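Local coordinates for protein soluble lytic murein transglycosylase (Pseudomonas aeruginosa, PDB 5OHU) that probably cleaves the glycan strands of bacterial cell-wall peptidoglycan as a lytic transglycosylase, turning over the polymer from strand ends and from within, at residues K113-Y118 with T126-L131; Y132-L137 with F167-G172. All coordinates share one frame; numbering follows the deposited sequence.

Interaction 1: K113-Y118 with T126-L131; sequences KTFVNY and TELDCL
The ring of F115 reaches L128 and L131 with its outer rim: the carbonyl oxygen of L128 lies at the edge, close to the ring plane, 3.9 Å from F115 CZ, while CB of L131 comes in obliquely, 3.6 Å from the same F115 CZ. A second ring carbon takes part, F115 CE2 standing 3.9 Å from L131 CB. The side chains of F115 and L131 cross at about a right angle, and CD2 of L128 adds a looser apolar touch, 4.4 Å from F115 CE2. What carries the ring across is its first torsion: CG is anti to the backbone N (chi1 179°), which extends the phenylalanine straight out from helix 112-118 toward the first half of helix 126-138. Within segments 113-118 and 126-131 the closest CA atoms are those of F115 and L131, 9.1 Å apart. L103 of helix 95-108 packs on both F115 and L128, and W112 meets the F115 ring edge-to-face. C130, pointing away from segment 113-118, is joined to C163 by a disulfide; E127 forms a salt bridge with R104 of helix 95-108. The contact thus illustrates how successive helices of an all-helical superhelix are joined: an aromatic side chain from one helix packs on leucines of the next. No hydrogen bond crosses between the two segments. Their buried contact rests on van der Waals packing, with the ring's weakly positive C-H rim probably gaining a little from facing the L128 carbonyl oxygen.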
loop_
_atom_site.group_PDB
_atom_site.type_symbol
_atom_site.label_atom_id
_atom_site.label_comp_id
_atom_site.label_asym_id
_atom_site.label_seq_id
_atom_site.Cartn_x
_atom_site.Cartn_y
_atom_site.Cartn_z
ATOM N N LYS A 113 22.521 6.768 29.981
ATOM C CA LYS A 113 23.397 5.685 29.548
ATOM C C LYS A 113 22.602 4.438 29.184
ATOM O O LYS A 113 22.918 3.756 28.201
ATOM C CB LYS A 113 24.427 5.363 30.630
ATOM C CG LYS A 113 25.526 6.405 30.784
ATOM C CD LYS A 113 26.557 5.962 31.822
ATOM C CE LYS A 113 27.773 6.879 31.863
ATOM N NZ LYS A 113 27.571 8.042 32.775
ATOM N N THR A 114 21.571 4.126 29.963
ATOM C CA THR A 114 20.711 2.992 29.655
ATOM C C THR A 114 19.796 3.294 28.471
ATOM O O THR A 114 19.519 2.412 27.657
ATOM C CB THR A 114 19.884 2.626 30.889
ATOM O OG1 THR A 114 20.753 2.519 32.026
ATOM C CG2 THR A 114 19.160 1.315 30.672
ATOM N N PHE A 115 19.314 4.531 28.372
ATOM C CA PHE A 115 18.510 4.925 27.219
ATOM C C PHE A 115 19.254 4.662 25.911
ATOM O O PHE A 115 18.723 3.997 25.017
ATOM C CB PHE A 115 18.118 6.396 27.321
ATOM C CG PHE A 115 17.304 6.890 26.154
ATOM C CD1 PHE A 115 17.919 7.419 25.033
ATOM C CD2 PHE A 115 15.920 6.858 26.196
ATOM C CE1 PHE A 115 17.169 7.871 23.946
ATOM C CE2 PHE A 115 15.162 7.303 25.130
ATOM C CZ PHE A 115 15.785 7.826 24.000
ATOM N N VAL A 116 20.489 5.170 25.782
ATOM C CA VAL A 116 21.158 5.012 24.495
ATOM C C VAL A 116 21.578 3.580 24.249
ATOM O O VAL A 116 21.746 3.190 23.091
ATOM C CB VAL A 116 22.378 5.937 24.286
ATOM C CG1 VAL A 116 21.944 7.384 24.191
ATOM C CG2 VAL A 116 23.490 5.717 25.334
ATOM N N ASN A 117 21.750 2.773 25.287
ATOM C CA ASN A 117 22.069 1.377 25.027
ATOM C C ASN A 117 20.909 0.678 24.334
ATOM O O ASN A 117 21.117 -0.295 23.606
ATOM C CB ASN A 117 22.416 0.647 26.327
ATOM C CG ASN A 117 23.815 0.950 26.815
ATOM O OD1 ASN A 117 24.609 1.578 26.112
ATOM N ND2 ASN A 117 24.137 0.480 28.022
ATOM N N TYR A 118 19.686 1.148 24.556
ATOM C CA TYR A 118 18.507 0.466 24.049
ATOM C C TYR A 118 17.699 1.249 23.036
ATOM O O TYR A 118 16.762 0.676 22.466
ATOM C CB TYR A 118 17.587 0.056 25.209
ATOM C CG TYR A 118 18.177 -1.115 25.931
ATOM C CD1 TYR A 118 17.948 -2.404 25.492
ATOM C CD2 TYR A 118 19.034 -0.921 26.999
ATOM C CE1 TYR A 118 18.520 -3.472 26.128
ATOM C CE2 TYR A 118 19.611 -1.978 27.637
ATOM C CZ TYR A 118 19.342 -3.256 27.206
ATOM O OH TYR A 118 19.923 -4.318 27.846
ATOM N N THR A 126 8.619 8.356 16.713
ATOM C CA THR A 126 9.105 9.730 16.689
ATOM C C THR A 126 9.455 10.238 18.085
ATOM O O THR A 126 10.407 11.008 18.249
ATOM C CB THR A 126 8.041 10.629 16.040
ATOM O OG1 THR A 126 7.809 10.194 14.701
ATOM C CG2 THR A 126 8.486 12.082 16.006
ATOM N N GLU A 127 8.703 9.816 19.105
ATOM C CA GLU A 127 8.972 10.267 20.462
ATOM C C GLU A 127 10.373 9.871 20.918
ATOM O O GLU A 127 11.079 10.666 21.550
ATOM C CB GLU A 127 7.915 9.700 21.410
ATOM C CG GLU A 127 8.085 10.150 22.855
ATOM C CD GLU A 127 7.034 9.545 23.786
ATOM O OE1 GLU A 127 7.024 9.912 24.977
ATOM O OE2 GLU A 127 6.215 8.710 23.331
ATOM N N LEU A 128 10.796 8.649 20.605
ATOM C CA LEU A 128 12.138 8.227 20.988
ATOM C C LEU A 128 13.203 8.970 20.184
ATOM O O LEU A 128 14.240 9.369 20.728
ATOM C CB LEU A 128 12.282 6.711 20.809
ATOM C CG LEU A 128 11.339 5.793 21.576
ATOM C CD1 LEU A 128 11.505 4.370 21.087
ATOM C CD2 LEU A 128 11.591 5.875 23.085
ATOM N N ASP A 129 12.968 9.159 18.886
ATOM C CA ASP A 129 13.881 9.960 18.077
ATOM C C ASP A 129 14.090 11.337 18.692
ATOM O O ASP A 129 15.219 11.835 18.765
ATOM C CB ASP A 129 13.352 10.083 16.642
ATOM C CG ASP A 129 13.158 8.733 15.967
ATOM O OD1 ASP A 129 13.634 7.703 16.504
ATOM O OD2 ASP A 129 12.535 8.702 14.881
ATOM N N CYS A 130 13.021 11.950 19.189
ATOM C CA CYS A 130 13.171 13.273 19.793
ATOM C C CYS A 130 13.929 13.210 21.107
ATOM O O CYS A 130 14.809 14.046 21.353
ATOM C CB CYS A 130 11.801 13.911 19.964
ATOM S SG CYS A 130 11.270 14.486 18.319
ATOM N N LEU A 131 13.628 12.210 21.950
ATOM C CA LEU A 131 14.428 12.003 23.152
ATOM C C LEU A 131 15.887 11.758 22.791
ATOM O O LEU A 131 16.792 12.217 23.494
ATOM C CB LEU A 131 13.857 10.834 23.954
ATOM C CG LEU A 131 12.477 11.134 24.553
ATOM C CD1 LEU A 131 11.846 9.883 25.139
ATOM C CD2 LEU A 131 12.630 12.198 25.614
#

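Interaction 2: Y132-L137 with F167-G172; sequences YGQYQL and FGLWQG. With PO4 (phosphate ion), chain F.
Q134 and L169 mark the nearest backbone approach, 7.8 Å between their CA atoms, where the short helical segments 132-137 and 167-172 run in broadly the same direction, their axes 10.4 Å apart and inclined at 34°. L137 supplies the tighter contact: its CD1 reaches 3.7 Å from L169 CB, and the two leucine side chains slide past each other in opposite directions. The methyl also approaches the backbone of the next residue, L137 CD1 lying 4.2 Å from W170 N. Q134 crosses L169 at about a right angle, its aliphatic CG 4.0 Å from L169 CD1. L166 of helix 161-172 and Y146 of helix 142-153 also pack on L137.

On another side of helix 126-138, Y132 projects with CG anti to its N (chi1 -176°), and its hydroxyl donates a hydrogen bond to a phosphate ion, Y132 OH to phosphate O1 2.8 Å; the OH of Y135 stands 3.3 Å from phosphate O2. The ion probably comes from the crystallisation liquor. One helix therefore divides its chemistry: a hydrocarbon contact, without hydrogen bonds across the segments, faces helix 161-172, while tyrosine hydroxyls meet an anion.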
loop_
_atom_site.group_PDB
_atom_site.type_symbol
_atom_site.label_atom_id
_atom_site.label_comp_id
_atom_site.label_asym_id
_atom_site.label_seq_id
_atom_site.Cartn_x
_atom_site.Cartn_y
_atom_site.Cartn_z
ATOM N N TYR A 132 16.143 11.051 21.683
ATOM C CA TYR A 132 17.531 10.810 21.289
ATOM C C TYR A 132 18.217 12.100 20.867
ATOM O O TYR A 132 19.387 12.328 21.205
ATOM C CB TYR A 132 17.595 9.777 20.167
ATOM C CG TYR A 132 18.998 9.394 19.776
ATOM C CD1 TYR A 132 19.869 8.801 20.702
ATOM C CD2 TYR A 132 19.459 9.625 18.475
ATOM C CE1 TYR A 132 21.169 8.443 20.336
ATOM C CE2 TYR A 132 20.747 9.268 18.087
ATOM C CZ TYR A 132 21.594 8.674 19.015
ATOM O OH TYR A 132 22.866 8.331 18.617
ATOM N N GLY A 133 17.509 12.958 20.126
ATOM C CA GLY A 133 18.052 14.277 19.834
ATOM C C GLY A 133 18.401 15.056 21.091
ATOM O O GLY A 133 19.451 15.701 21.162
ATOM N N GLN A 134 17.531 15.000 22.102
ATOM C CA GLN A 134 17.847 15.629 23.383
ATOM C C GLN A 134 19.131 15.056 23.966
ATOM O O GLN A 134 19.994 15.798 24.455
ATOM C CB GLN A 134 16.691 15.450 24.377
ATOM C CG GLN A 134 15.423 16.249 24.054
ATOM C CD GLN A 134 14.274 15.984 25.034
ATOM O OE1 GLN A 134 13.122 15.821 24.624
ATOM N NE2 GLN A 134 14.587 15.925 26.329
ATOM N N TYR A 135 19.281 13.735 23.917
ATOM C CA TYR A 135 20.519 13.135 24.399
ATOM C C TYR A 135 21.725 13.703 23.656
ATOM O O TYR A 135 22.759 14.009 24.264
ATOM C CB TYR A 135 20.474 11.617 24.238
ATOM C CG TYR A 135 21.830 10.977 24.427
ATOM C CD1 TYR A 135 22.271 10.612 25.697
ATOM C CD2 TYR A 135 22.680 10.767 23.353
ATOM C CE1 TYR A 135 23.506 10.053 25.883
ATOM C CE2 TYR A 135 23.926 10.195 23.527
ATOM C CZ TYR A 135 24.330 9.851 24.792
ATOM O OH TYR A 135 25.554 9.274 25.001
ATOM N N GLN A 136 21.631 13.801 22.328
ATOM C CA GLN A 136 22.752 14.336 21.567
ATOM C C GLN A 136 23.051 15.775 21.967
ATOM O O GLN A 136 24.218 16.140 22.133
ATOM C CB GLN A 136 22.484 14.229 20.065
ATOM C CG GLN A 136 22.327 12.802 19.590
ATOM C CD GLN A 136 21.882 12.692 18.152
ATOM O OE1 GLN A 136 22.487 11.959 17.370
ATOM N NE2 GLN A 136 20.818 13.412 17.788
ATOM N N LEU A 137 22.015 16.603 22.160
ATOM C CA LEU A 137 22.276 17.998 22.511
ATOM C C LEU A 137 22.975 18.105 23.860
ATOM O O LEU A 137 23.896 18.912 24.023
ATOM C CB LEU A 137 20.984 18.819 22.512
ATOM C CG LEU A 137 20.398 19.098 21.133
ATOM C CD1 LEU A 137 19.309 20.151 21.232
ATOM C CD2 LEU A 137 21.495 19.538 20.212
ATOM N N PHE A 167 12.761 20.795 20.062
ATOM C CA PHE A 167 12.675 22.028 19.289
ATOM C C PHE A 167 12.968 23.229 20.176
ATOM O O PHE A 167 13.674 24.150 19.761
ATOM C CB PHE A 167 11.287 22.174 18.651
ATOM C CG PHE A 167 10.917 21.051 17.705
ATOM C CD1 PHE A 167 11.902 20.264 17.098
ATOM C CD2 PHE A 167 9.567 20.784 17.433
ATOM C CE1 PHE A 167 11.557 19.231 16.238
ATOM C CE2 PHE A 167 9.208 19.776 16.574
ATOM C CZ PHE A 167 10.208 18.983 15.962
ATOM N N GLY A 168 12.420 23.226 21.401
ATOM C CA GLY A 168 12.757 24.258 22.374
ATOM C C GLY A 168 14.249 24.377 22.626
ATOM O O GLY A 168 14.800 25.481 22.664
ATOM N N LEU A 169 14.927 23.246 22.836
ATOM C CA LEU A 169 16.373 23.311 23.031
ATOM C C LEU A 169 17.058 23.834 21.782
ATOM O O LEU A 169 17.981 24.655 21.855
ATOM C CB LEU A 169 16.928 21.940 23.389
ATOM C CG LEU A 169 16.452 21.393 24.722
ATOM C CD1 LEU A 169 16.878 19.934 24.825
ATOM C CD2 LEU A 169 17.033 22.228 25.858
ATOM N N TRP A 170 16.598 23.363 20.627
ATOM C CA TRP A 170 17.166 23.745 19.343
ATOM C C TRP A 170 16.948 25.231 19.071
ATOM O O TRP A 170 17.870 25.946 18.666
ATOM C CB TRP A 170 16.502 22.863 18.292
ATOM C CG TRP A 170 16.958 22.929 16.909
ATOM C CD1 TRP A 170 18.227 22.745 16.440
ATOM C CD2 TRP A 170 16.118 23.085 15.767
ATOM N NE1 TRP A 170 18.227 22.813 15.066
ATOM C CE2 TRP A 170 16.944 23.029 14.632
ATOM C CE3 TRP A 170 14.744 23.298 15.596
ATOM C CZ2 TRP A 170 16.444 23.175 13.339
ATOM C CZ3 TRP A 170 14.248 23.436 14.315
ATOM C CH2 TRP A 170 15.098 23.369 13.200
ATOM N N GLN A 171 15.728 25.713 19.303
ATOM C CA GLN A 171 15.456 27.145 19.215
ATOM C C GLN A 171 16.283 27.933 20.227
ATOM O O GLN A 171 16.759 29.032 19.927
ATOM C CB GLN A 171 13.964 27.393 19.432
ATOM C CG GLN A 171 13.547 28.848 19.422
ATOM C CD GLN A 171 12.072 29.008 19.706
ATOM O OE1 GLN A 171 11.516 28.327 20.569
ATOM N NE2 GLN A 171 11.418 29.895 18.963
ATOM N N GLY A 172 16.451 27.393 21.437
ATOM C CA GLY A 172 17.241 28.077 22.444
ATOM C C GLY A 172 18.691 28.250 22.043
ATOM O O GLY A 172 19.356 29.185 22.490
HETATM P P PO4 F . 26.102 7.329 20.888
HETATM O O1 PO4 F . 24.871 8.120 20.516
HETATM O O2 PO4 F . 26.380 7.461 22.368
HETATM O O3 PO4 F . 27.299 7.840 20.114
HETATM O O4 PO4 F . 25.855 5.882 20.536
#

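Overall arrangement
Interaction 1 and interaction 2 follow one another along the chain, the first closing before the second opens, and both use helix 126-138: segment 126-131 meets helix 112-118 in interaction 1, segment 132-137 meets helix 161-172 in interaction 2, and both neighbours reach along the helix beyond these segments. Their centres are about 13 Å apart, and they touch directly, V116 CG1 lying 3.5 Å from Y135 CZ and F115 CE1 4.0 Å from Y132 CA. Both sit well out from the chain's centre, about 29 and 34 Å away and on the same side. Together they show how a curved, ring-like array of helices, familiar from the Slt family, can be built step by step, helix 126-138 packing on one helix before it and another after it.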